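Side-chain contacts in lactoylglutathione lyase (Pseudomonas aeruginosa, PDB 4MTS), which belongs to the glyoxalase/bleomycin resistance/dioxygenase superfamily and binds metal ions at sites shared between the two subunits of its dimer: residues I3-L8 against L41-Y46; E18-A23 against A53-T58; A11-A16 against L29-Y34. All coordinates share one frame; numbering follows the deposited sequence.

The three contacts show how one four-stranded sheet can serve two environments. Contact 1 lies on its metal-binding face, where strands 2-9 and 39-45 reach across strand 54-60 between them; contacts 2 and 3 lie on the other face, where helix 13-23 packs against strands 54-60 and 27-34. The centres of contacts 1 and 2 are about 7 Å apart, those of 2 and 3 about 9 Å, and those of 1 and 3 about 11 Å. Along the chain contact 3 is nested within the loop closed by contact 1, whereas contact 2 crosses both. The module is therefore compact and interlocked, with a zinc site on one side and a helix on the other.

Contact 1 of 3, residues I3-L8 against L41-Y46; sequences ILHSML and LAFVGY. With ZN (zinc ion), chain F.
H5 and F43 meet as an edge-to-face aromatic pair, a clear instance of a second-shell ring backing a metal ligand. Followed from its start, the segment first runs through I3, which packs on A53 of the second subunit. At L4 the psi angle of -47° departs from extended geometry and bends the strand just before the metal ligand. Strand 54-60 runs between the two segments, keeping the CA atoms of H5 and F43 8.4 Å apart, yet the side chain of H5 starts toward strand 39-45 and that of F43 reaches it over the middle strand. With CG of H5 between its backbone N and carbonyl carbon (chi1 57°), the imidazole swings out over strand 54-60. NE2 of H5 binds the zinc ion at 2.0 Å, and one face of the ring receives F43.

The phenyl ring comes in edge first, the ring planes standing at 80°. F43 CE2 lies over the rim of the imidazole, 3.6 Å from H5 ND1. Beyond H5, the backbone of S6 and L8 pairs with strand 54-60, and M7 rests its side chain on E56 and T58 of that strand. The same segment also forms an antiparallel ladder with a strand of the second subunit. H74 and E122 of the second subunit bind the same zinc ion as H5, and a water 1.9 Å from the zinc ion is a further ligand.

Chemically, the metal bond lies in the imidazole plane and the phenyl contact above it, so the two do not compete. F43 turns a C-H edge to the imidazole pi cloud, which may be mildly favourable electrostatically. This apolar ring probably restricts rotation of H5, while E56 of the metal site is its acidic neighbour.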
loop_
_atom_site.group_PDB
_atom_site.type_symbol
_atom_site.label_atom_id
_atom_site.label_comp_id
_atom_site.label_asym_id
_atom_site.label_seq_id
_atom_site.Cartn_x
_atom_site.Cartn_y
_atom_site.Cartn_z
ATOM N N ILE A 3 5.695 4.111 8.411
ATOM C CA ILE A 3 4.680 3.320 7.702
ATOM C C ILE A 3 4.965 1.855 8.036
ATOM O O ILE A 3 6.087 1.379 7.865
ATOM C CB ILE A 3 4.736 3.590 6.167
ATOM C CG1 ILE A 3 4.313 5.050 5.896
ATOM C CG2 ILE A 3 3.809 2.608 5.414
ATOM C CD1 ILE A 3 4.477 5.535 4.418
ATOM N N LEU A 4 3.942 1.127 8.486
ATOM C CA LEU A 4 4.115 -0.270 8.903
ATOM C C LEU A 4 3.738 -1.266 7.799
ATOM O O LEU A 4 4.475 -2.232 7.591
ATOM C CB LEU A 4 3.288 -0.575 10.149
ATOM C CG LEU A 4 3.705 0.164 11.431
ATOM C CD1 LEU A 4 2.696 -0.073 12.497
ATOM C CD2 LEU A 4 5.039 -0.319 11.920
ATOM N N HIS A 5 2.578 -1.069 7.141
ATOM C CA HIS A 5 2.152 -2.010 6.101
ATOM C C HIS A 5 0.987 -1.482 5.304
ATOM O O HIS A 5 0.351 -0.510 5.694
ATOM C CB HIS A 5 1.765 -3.421 6.680
ATOM C CG HIS A 5 0.684 -3.412 7.730
ATOM N ND1 HIS A 5 1.002 -3.459 9.084
ATOM C CD2 HIS A 5 -0.664 -3.413 7.608
ATOM C CE1 HIS A 5 -0.152 -3.462 9.733
ATOM N NE2 HIS A 5 -1.178 -3.452 8.900
ATOM N N SER A 6 0.774 -2.086 4.139
ATOM C CA SER A 6 -0.385 -1.832 3.285
ATOM C C SER A 6 -1.101 -3.175 3.305
ATOM O O SER A 6 -0.443 -4.224 3.148
ATOM C CB SER A 6 0.067 -1.549 1.858
ATOM O OG SER A 6 -1.065 -1.365 1.031
ATOM N N MET A 7 -2.417 -3.159 3.475
ATOM C CA MET A 7 -3.208 -4.398 3.533
ATOM C C MET A 7 -4.104 -4.563 2.327
ATOM O O MET A 7 -4.793 -3.634 1.959
ATOM C CB MET A 7 -4.026 -4.476 4.846
ATOM C CG MET A 7 -4.726 -5.858 5.022
ATOM S SD MET A 7 -6.299 -6.062 4.154
ATOM C CE MET A 7 -7.393 -5.471 5.392
ATOM N N LEU A 8 -4.117 -5.774 1.738
ATOM C CA LEU A 8 -4.951 -6.149 0.606
ATOM C C LEU A 8 -5.712 -7.432 0.934
ATOM O O LEU A 8 -5.141 -8.333 1.519
ATOM C CB LEU A 8 -4.097 -6.419 -0.646
ATOM C CG LEU A 8 -3.226 -5.244 -1.183
ATOM C CD1 LEU A 8 -2.406 -5.701 -2.317
ATOM C CD2 LEU A 8 -4.070 -4.012 -1.578
ATOM N N LEU A 41 -4.198 -13.813 8.253
ATOM C CA LEU A 41 -3.370 -12.659 7.862
ATOM C C LEU A 41 -2.010 -13.204 7.485
ATOM O O LEU A 41 -1.514 -14.152 8.111
ATOM C CB LEU A 41 -3.121 -11.711 9.046
ATOM C CG LEU A 41 -4.228 -11.266 9.898
ATOM C CD1 LEU A 41 -3.674 -10.412 11.001
ATOM C CD2 LEU A 41 -5.277 -10.514 9.063
ATOM N N ALA A 42 -1.367 -12.608 6.501
ATOM C CA ALA A 42 0.010 -13.038 6.186
ATOM C C ALA A 42 0.768 -11.755 5.827
ATOM O O ALA A 42 0.255 -10.948 5.050
ATOM C CB ALA A 42 0.013 -14.000 5.001
ATOM N N PHE A 43 1.940 -11.558 6.421
ATOM C CA PHE A 43 2.786 -10.389 6.169
ATOM C C PHE A 43 3.973 -10.901 5.359
ATOM O O PHE A 43 4.655 -11.860 5.754
ATOM C CB PHE A 43 3.211 -9.716 7.497
ATOM C CG PHE A 43 2.064 -9.066 8.258
ATOM C CD1 PHE A 43 1.242 -9.816 9.089
ATOM C CD2 PHE A 43 1.857 -7.687 8.191
ATOM C CE1 PHE A 43 0.195 -9.208 9.805
ATOM C CE2 PHE A 43 0.797 -7.086 8.882
ATOM C CZ PHE A 43 -0.028 -7.853 9.675
ATOM N N VAL A 44 4.185 -10.282 4.200
ATOM C CA VAL A 44 5.253 -10.650 3.261
ATOM C C VAL A 44 6.113 -9.438 2.995
ATOM O O VAL A 44 5.619 -8.303 3.024
ATOM C CB VAL A 44 4.717 -11.284 1.944
ATOM C CG1 VAL A 44 4.199 -12.691 2.195
ATOM C CG2 VAL A 44 3.620 -10.415 1.291
ATOM N N GLY A 45 7.397 -9.675 2.753
ATOM C CA GLY A 45 8.302 -8.571 2.518
ATOM C C GLY A 45 9.739 -9.002 2.405
ATOM O O GLY A 45 10.039 -10.194 2.227
ATOM N N TYR A 46 10.622 -8.014 2.445
ATOM C CA TYR A 46 12.048 -8.250 2.231
ATOM C C TYR A 46 12.879 -8.085 3.474
ATOM O O TYR A 46 13.990 -8.606 3.536
ATOM C CB TYR A 46 12.580 -7.310 1.117
ATOM C CG TYR A 46 11.891 -7.529 -0.208
ATOM C CD1 TYR A 46 12.104 -8.687 -0.939
ATOM C CD2 TYR A 46 10.992 -6.592 -0.715
ATOM C CE1 TYR A 46 11.484 -8.891 -2.170
ATOM C CE2 TYR A 46 10.330 -6.807 -1.932
ATOM C CZ TYR A 46 10.577 -7.962 -2.653
ATOM O OH TYR A 46 9.947 -8.204 -3.857
HETATM ZN ZN ZN F . -3.140 -3.501 9.387
HETATM O O HOH W 1 -3.820 -5.163 10.009
#

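Contact 2 of 3, residues E18-A23 against A53-T58; sequences EFYTRA and AALELT
Y20, on helix 13-23, lays a ring face against L55 of strand 54-60, and here the packing is tight. L55 CD2 makes a CH-pi contact, 3.7 Å from the centroid of the Y20 ring and 20° off its normal. The closest approach of L55 CD2 is 3.5 Å, to Y20 CE1. CG of L55 stands anti to its backbone N (chi1 172°), which sends the side chain out to the helix; it crosses that of Y20 at about a right angle, bringing CD2 over the ring. The opposite face of Y20 is met over its centre by CD2 of F19, so the ring is held from both sides. L57 adds a lighter touch, L57 CD1 approaching Y20 CD2 obliquely at 3.9 Å.

The solvent side of the helix is looser. There E18 OE1 takes R22 NE at 2.6 Å and R22 NH2 as well, a surface salt bridge whose two hydrogen bonds are bent and weak.

At this point helix and sheet are joined by carbon against an aromatic face, while the hydroxyl of buried Y20 is satisfied by D115. The one side chain combines apolar packing with a polar end that the bond to D115 probably fixes.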
loop_
_atom_site.group_PDB
_atom_site.type_symbol
_atom_site.label_atom_id
_atom_site.label_comp_id
_atom_site.label_asym_id
_atom_site.label_seq_id
_atom_site.Cartn_x
_atom_site.Cartn_y
_atom_site.Cartn_z
ATOM N N GLU A 18 2.169 -17.679 -3.100
ATOM C CA GLU A 18 3.027 -18.281 -4.129
ATOM C C GLU A 18 3.548 -17.174 -5.056
ATOM O O GLU A 18 4.724 -17.165 -5.366
ATOM C CB GLU A 18 2.240 -19.309 -4.941
ATOM C CG GLU A 18 1.854 -20.548 -4.144
ATOM C CD GLU A 18 3.024 -21.181 -3.415
ATOM O OE1 GLU A 18 3.991 -21.590 -4.093
ATOM O OE2 GLU A 18 3.020 -21.171 -2.164
ATOM N N PHE A 19 2.685 -16.241 -5.454
ATOM C CA PHE A 19 3.129 -15.117 -6.301
ATOM C C PHE A 19 4.173 -14.277 -5.587
ATOM O O PHE A 19 5.230 -14.021 -6.156
ATOM C CB PHE A 19 1.933 -14.252 -6.712
ATOM C CG PHE A 19 2.308 -12.982 -7.443
ATOM C CD1 PHE A 19 2.560 -12.994 -8.815
ATOM C CD2 PHE A 19 2.381 -11.768 -6.769
ATOM C CE1 PHE A 19 2.915 -11.816 -9.492
ATOM C CE2 PHE A 19 2.746 -10.593 -7.445
ATOM C CZ PHE A 19 3.010 -10.622 -8.799
ATOM N N TYR A 20 3.841 -13.735 -4.382
ATOM C CA TYR A 20 4.774 -12.856 -3.698
ATOM C C TYR A 20 6.111 -13.476 -3.368
ATOM O O TYR A 20 7.135 -12.804 -3.501
ATOM C CB TYR A 20 4.112 -12.156 -2.483
ATOM C CG TYR A 20 3.085 -11.160 -2.986
ATOM C CD1 TYR A 20 3.481 -9.928 -3.503
ATOM C CD2 TYR A 20 1.737 -11.500 -3.062
ATOM C CE1 TYR A 20 2.547 -9.032 -4.030
ATOM C CE2 TYR A 20 0.802 -10.634 -3.628
ATOM C CZ TYR A 20 1.211 -9.385 -4.080
ATOM O OH TYR A 20 0.286 -8.503 -4.602
ATOM N N THR A 21 6.110 -14.769 -2.983
ATOM C CA THR A 21 7.370 -15.423 -2.635
ATOM C C THR A 21 8.120 -15.935 -3.846
ATOM O O THR A 21 9.337 -15.833 -3.848
ATOM C CB THR A 21 7.180 -16.568 -1.602
ATOM O OG1 THR A 21 6.357 -17.584 -2.186
ATOM C CG2 THR A 21 6.595 -16.085 -0.289
ATOM N N ARG A 22 7.432 -16.548 -4.820
ATOM C CA ARG A 22 8.097 -17.144 -5.997
ATOM C C ARG A 22 8.461 -16.126 -7.069
ATOM O O ARG A 22 9.612 -16.090 -7.507
ATOM C CB ARG A 22 7.258 -18.250 -6.632
ATOM C CG ARG A 22 6.980 -19.481 -5.790
ATOM C CD ARG A 22 6.453 -20.585 -6.705
ATOM N NE ARG A 22 5.122 -21.076 -6.334
ATOM C CZ ARG A 22 4.432 -21.987 -7.026
ATOM N NH1 ARG A 22 4.935 -22.507 -8.141
ATOM N NH2 ARG A 22 3.229 -22.370 -6.619
ATOM N N ALA A 23 7.467 -15.361 -7.563
ATOM C CA ALA A 23 7.726 -14.362 -8.596
ATOM C C ALA A 23 8.508 -13.166 -8.053
ATOM O O ALA A 23 9.384 -12.634 -8.752
ATOM C CB ALA A 23 6.412 -13.907 -9.233
ATOM N N ALA A 53 8.439 -1.348 6.057
ATOM C CA ALA A 53 7.032 -1.577 5.714
ATOM C C ALA A 53 6.899 -2.903 4.986
ATOM O O ALA A 53 7.761 -3.295 4.185
ATOM C CB ALA A 53 6.504 -0.457 4.834
ATOM N N ALA A 54 5.812 -3.620 5.294
ATOM C CA ALA A 54 5.515 -4.920 4.708
ATOM C C ALA A 54 4.174 -4.865 3.999
ATOM O O ALA A 54 3.453 -3.849 4.065
ATOM C CB ALA A 54 5.467 -5.958 5.815
ATOM N N LEU A 55 3.879 -5.935 3.239
ATOM C CA LEU A 55 2.597 -6.116 2.586
ATOM C C LEU A 55 1.784 -7.109 3.418
ATOM O O LEU A 55 2.246 -8.220 3.694
ATOM C CB LEU A 55 2.773 -6.666 1.146
ATOM C CG LEU A 55 1.449 -7.059 0.451
ATOM C CD1 LEU A 55 0.504 -5.814 0.262
ATOM C CD2 LEU A 55 1.737 -7.714 -0.893
ATOM N N GLU A 56 0.573 -6.710 3.829
ATOM C CA GLU A 56 -0.285 -7.611 4.594
ATOM C C GLU A 56 -1.350 -8.146 3.651
ATOM O O GLU A 56 -2.071 -7.367 3.036
ATOM C CB GLU A 56 -0.971 -6.853 5.737
ATOM C CG GLU A 56 -1.823 -7.819 6.559
ATOM C CD GLU A 56 -2.639 -7.169 7.644
ATOM O OE1 GLU A 56 -2.685 -5.918 7.692
ATOM O OE2 GLU A 56 -3.184 -7.918 8.485
ATOM N N LEU A 57 -1.525 -9.471 3.619
ATOM C CA LEU A 57 -2.559 -10.119 2.821
ATOM C C LEU A 57 -3.571 -10.726 3.786
ATOM O O LEU A 57 -3.170 -11.388 4.742
ATOM C CB LEU A 57 -1.935 -11.223 1.950
ATOM C CG LEU A 57 -0.813 -10.796 0.996
ATOM C CD1 LEU A 57 -0.199 -12.038 0.309
ATOM C CD2 LEU A 57 -1.333 -9.787 -0.069
ATOM N N THR A 58 -4.862 -10.470 3.552
ATOM C CA THR A 58 -5.954 -10.959 4.406
ATOM C C THR A 58 -6.870 -11.873 3.597
ATOM O O THR A 58 -7.195 -11.560 2.447
ATOM C CB THR A 58 -6.774 -9.790 5.007
ATOM O OG1 THR A 58 -5.911 -8.886 5.691
ATOM C CG2 THR A 58 -7.854 -10.268 5.967
#

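Contact 3 of 3, residues A11-A16 against L29-Y34; sequences ADLEAA and LRRRDY
R31 and L13 approach each other from opposite directions, and the flat guanidinium turns one face to the leucine. L13 CD2 lies over the centre of that face, 3.6 Å from R31 CZ. The edges are used quite differently. In the modelled conformer described here, one of two for E14, the glutamate crosses R31 at about a right angle, and R31 NH1 gives E14 OE2 a nearly straight hydrogen bond of 2.8 Å (161°); R31 NH2 adds a weak one to the same oxygen. The carboxylate is turned 33° from the guanidinium plane. A water bridges E14 OE1 and R31 NH2.

D33, two residues along the strand, takes another edge side-on: R31 NE reaches D33 OD2 at 2.8 Å and R31 NH2 reaches D33 OD1 at 2.9 Å, each through a syn lone pair. These paired bonds keep the guanidinium beside the D33 carboxylate and restrain its rotation, and its positive charge is probably balanced by both acids. D33 OD1 has a further partner in T40.

D12 caps the first turn, its OD1 accepting from A15 N at 3.0 Å. The R31-D33 pair and the packing of L13 are the firmer elements, and in this conformer E14 links the N-capped helix to strand 27-34. Helix and strand belong to the strand-helix-three-strand (βαβββ) module characteristic of the glyoxalase, or vicinal oxygen chelate, fold.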
loop_
_atom_site.group_PDB
_atom_site.type_symbol
_atom_site.label_atom_id
_atom_site.label_comp_id
_atom_site.label_asym_id
_atom_site.label_seq_id
_atom_site.Cartn_x
_atom_site.Cartn_y
_atom_site.Cartn_z
ATOM N N ALA A 11 -8.508 -13.613 -2.616
ATOM C CA ALA A 11 -9.493 -14.693 -2.711
ATOM C C ALA A 11 -8.893 -16.024 -2.266
ATOM O O ALA A 11 -9.592 -16.850 -1.689
ATOM C CB ALA A 11 -10.039 -14.793 -4.134
ATOM N N ASP A 12 -7.613 -16.248 -2.565
ATOM C CA ASP A 12 -6.931 -17.509 -2.268
ATOM C C ASP A 12 -5.584 -17.127 -1.709
ATOM O O ASP A 12 -4.739 -16.611 -2.438
ATOM C CB ASP A 12 -6.769 -18.278 -3.588
ATOM C CG ASP A 12 -6.086 -19.621 -3.477
ATOM O OD1 ASP A 12 -5.265 -19.798 -2.540
ATOM O OD2 ASP A 12 -6.209 -20.417 -4.422
ATOM N N LEU A 13 -5.388 -17.363 -0.411
ATOM C CA LEU A 13 -4.172 -16.911 0.233
ATOM C C LEU A 13 -2.957 -17.689 -0.245
ATOM O O LEU A 13 -1.912 -17.109 -0.436
ATOM C CB LEU A 13 -4.308 -16.899 1.764
ATOM C CG LEU A 13 -3.031 -16.488 2.529
ATOM C CD1 LEU A 13 -2.717 -14.989 2.345
ATOM C CD2 LEU A 13 -3.130 -16.815 3.964
ATOM N N GLU A 14 -3.103 -19.004 -0.457
ATOM C CA GLU A 14 -1.960 -19.802 -0.934
ATOM C C GLU A 14 -1.538 -19.371 -2.307
ATOM O O GLU A 14 -0.345 -19.249 -2.523
ATOM C CB GLU A 14 -2.213 -21.316 -0.896
ATOM C CG GLU A 14 -2.150 -21.877 0.513
ATOM C CD GLU A 14 -3.136 -21.228 1.453
ATOM O OE1 GLU A 14 -4.346 -21.218 1.123
ATOM O OE2 GLU A 14 -2.677 -20.589 2.430
ATOM N N ALA A 15 -2.486 -19.060 -3.210
ATOM C CA ALA A 15 -2.152 -18.584 -4.573
ATOM C C ALA A 15 -1.419 -17.229 -4.479
ATOM O O ALA A 15 -0.391 -17.011 -5.161
ATOM C CB ALA A 15 -3.426 -18.421 -5.402
ATOM N N ALA A 16 -1.919 -16.343 -3.600
ATOM C CA ALA A 16 -1.299 -15.037 -3.361
ATOM C C ALA A 16 0.139 -15.189 -2.863
ATOM O O ALA A 16 1.050 -14.624 -3.456
ATOM C CB ALA A 16 -2.137 -14.227 -2.364
ATOM N N LEU A 29 6.893 -13.204 6.474
ATOM C CA LEU A 29 7.390 -12.642 7.729
ATOM C C LEU A 29 6.649 -13.177 8.928
ATOM O O LEU A 29 7.271 -13.497 9.944
ATOM C CB LEU A 29 7.347 -11.080 7.699
ATOM C CG LEU A 29 8.077 -10.425 6.504
ATOM C CD1 LEU A 29 7.784 -8.902 6.405
ATOM C CD2 LEU A 29 9.571 -10.667 6.561
ATOM N N ARG A 30 5.328 -13.315 8.806
ATOM C CA ARG A 30 4.427 -13.722 9.867
ATOM C C ARG A 30 3.108 -14.181 9.224
ATOM O O ARG A 30 2.605 -13.556 8.289
ATOM C CB ARG A 30 4.195 -12.451 10.767
ATOM C CG ARG A 30 3.170 -12.570 11.898
ATOM C CD ARG A 30 3.336 -11.484 12.947
ATOM N NE ARG A 30 3.224 -10.120 12.395
ATOM C CZ ARG A 30 2.233 -9.282 12.673
ATOM N NH1 ARG A 30 1.247 -9.654 13.479
ATOM N NH2 ARG A 30 2.216 -8.064 12.141
ATOM N N ARG A 31 2.530 -15.267 9.734
ATOM C CA ARG A 31 1.204 -15.659 9.282
ATOM C C ARG A 31 0.391 -16.011 10.545
ATOM O O ARG A 31 0.957 -16.574 11.483
ATOM C CB ARG A 31 1.253 -16.817 8.278
ATOM C CG ARG A 31 -0.107 -17.437 8.012
ATOM C CD ARG A 31 -0.057 -18.452 6.862
ATOM N NE ARG A 31 -1.360 -19.132 6.803
ATOM C CZ ARG A 31 -1.866 -19.715 5.724
ATOM N NH1 ARG A 31 -1.169 -19.751 4.591
ATOM N NH2 ARG A 31 -3.081 -20.244 5.760
ATOM N N ARG A 32 -0.886 -15.627 10.581
ATOM C CA ARG A 32 -1.780 -15.897 11.706
ATOM C C ARG A 32 -3.138 -16.330 11.143
ATOM O O ARG A 32 -3.724 -15.604 10.339
ATOM C CB ARG A 32 -1.937 -14.660 12.622
ATOM C CG ARG A 32 -0.638 -14.134 13.284
ATOM C CD ARG A 32 -0.115 -15.025 14.430
ATOM N NE ARG A 32 1.115 -14.460 15.008
ATOM C CZ ARG A 32 2.363 -14.747 14.630
ATOM N NH1 ARG A 32 2.587 -15.608 13.656
ATOM N NH2 ARG A 32 3.396 -14.151 15.218
ATOM N N ASP A 33 -3.625 -17.531 11.544
ATOM C CA ASP A 33 -4.924 -18.089 11.106
ATOM C C ASP A 33 -5.805 -18.175 12.363
ATOM O O ASP A 33 -5.413 -18.800 13.336
ATOM C CB ASP A 33 -4.770 -19.495 10.501
ATOM C CG ASP A 33 -4.061 -19.554 9.166
ATOM O OD1 ASP A 33 -4.722 -19.848 8.166
ATOM O OD2 ASP A 33 -2.827 -19.346 9.136
ATOM N N TYR A 34 -6.938 -17.481 12.369
ATOM C CA TYR A 34 -7.833 -17.409 13.530
ATOM C C TYR A 34 -9.140 -18.150 13.256
ATOM O O TYR A 34 -10.038 -17.573 12.636
ATOM C CB TYR A 34 -8.165 -15.950 13.869
ATOM C CG TYR A 34 -6.943 -15.116 14.133
ATOM C CD1 TYR A 34 -6.310 -15.148 15.372
ATOM C CD2 TYR A 34 -6.384 -14.333 13.132
ATOM C CE1 TYR A 34 -5.194 -14.362 15.628
ATOM C CE2 TYR A 34 -5.239 -13.576 13.362
ATOM C CZ TYR A 34 -4.664 -13.575 14.622
ATOM O OH TYR A 34 -3.504 -12.879 14.839
HETATM O O HOH W 2 -5.379 -20.782 3.568
#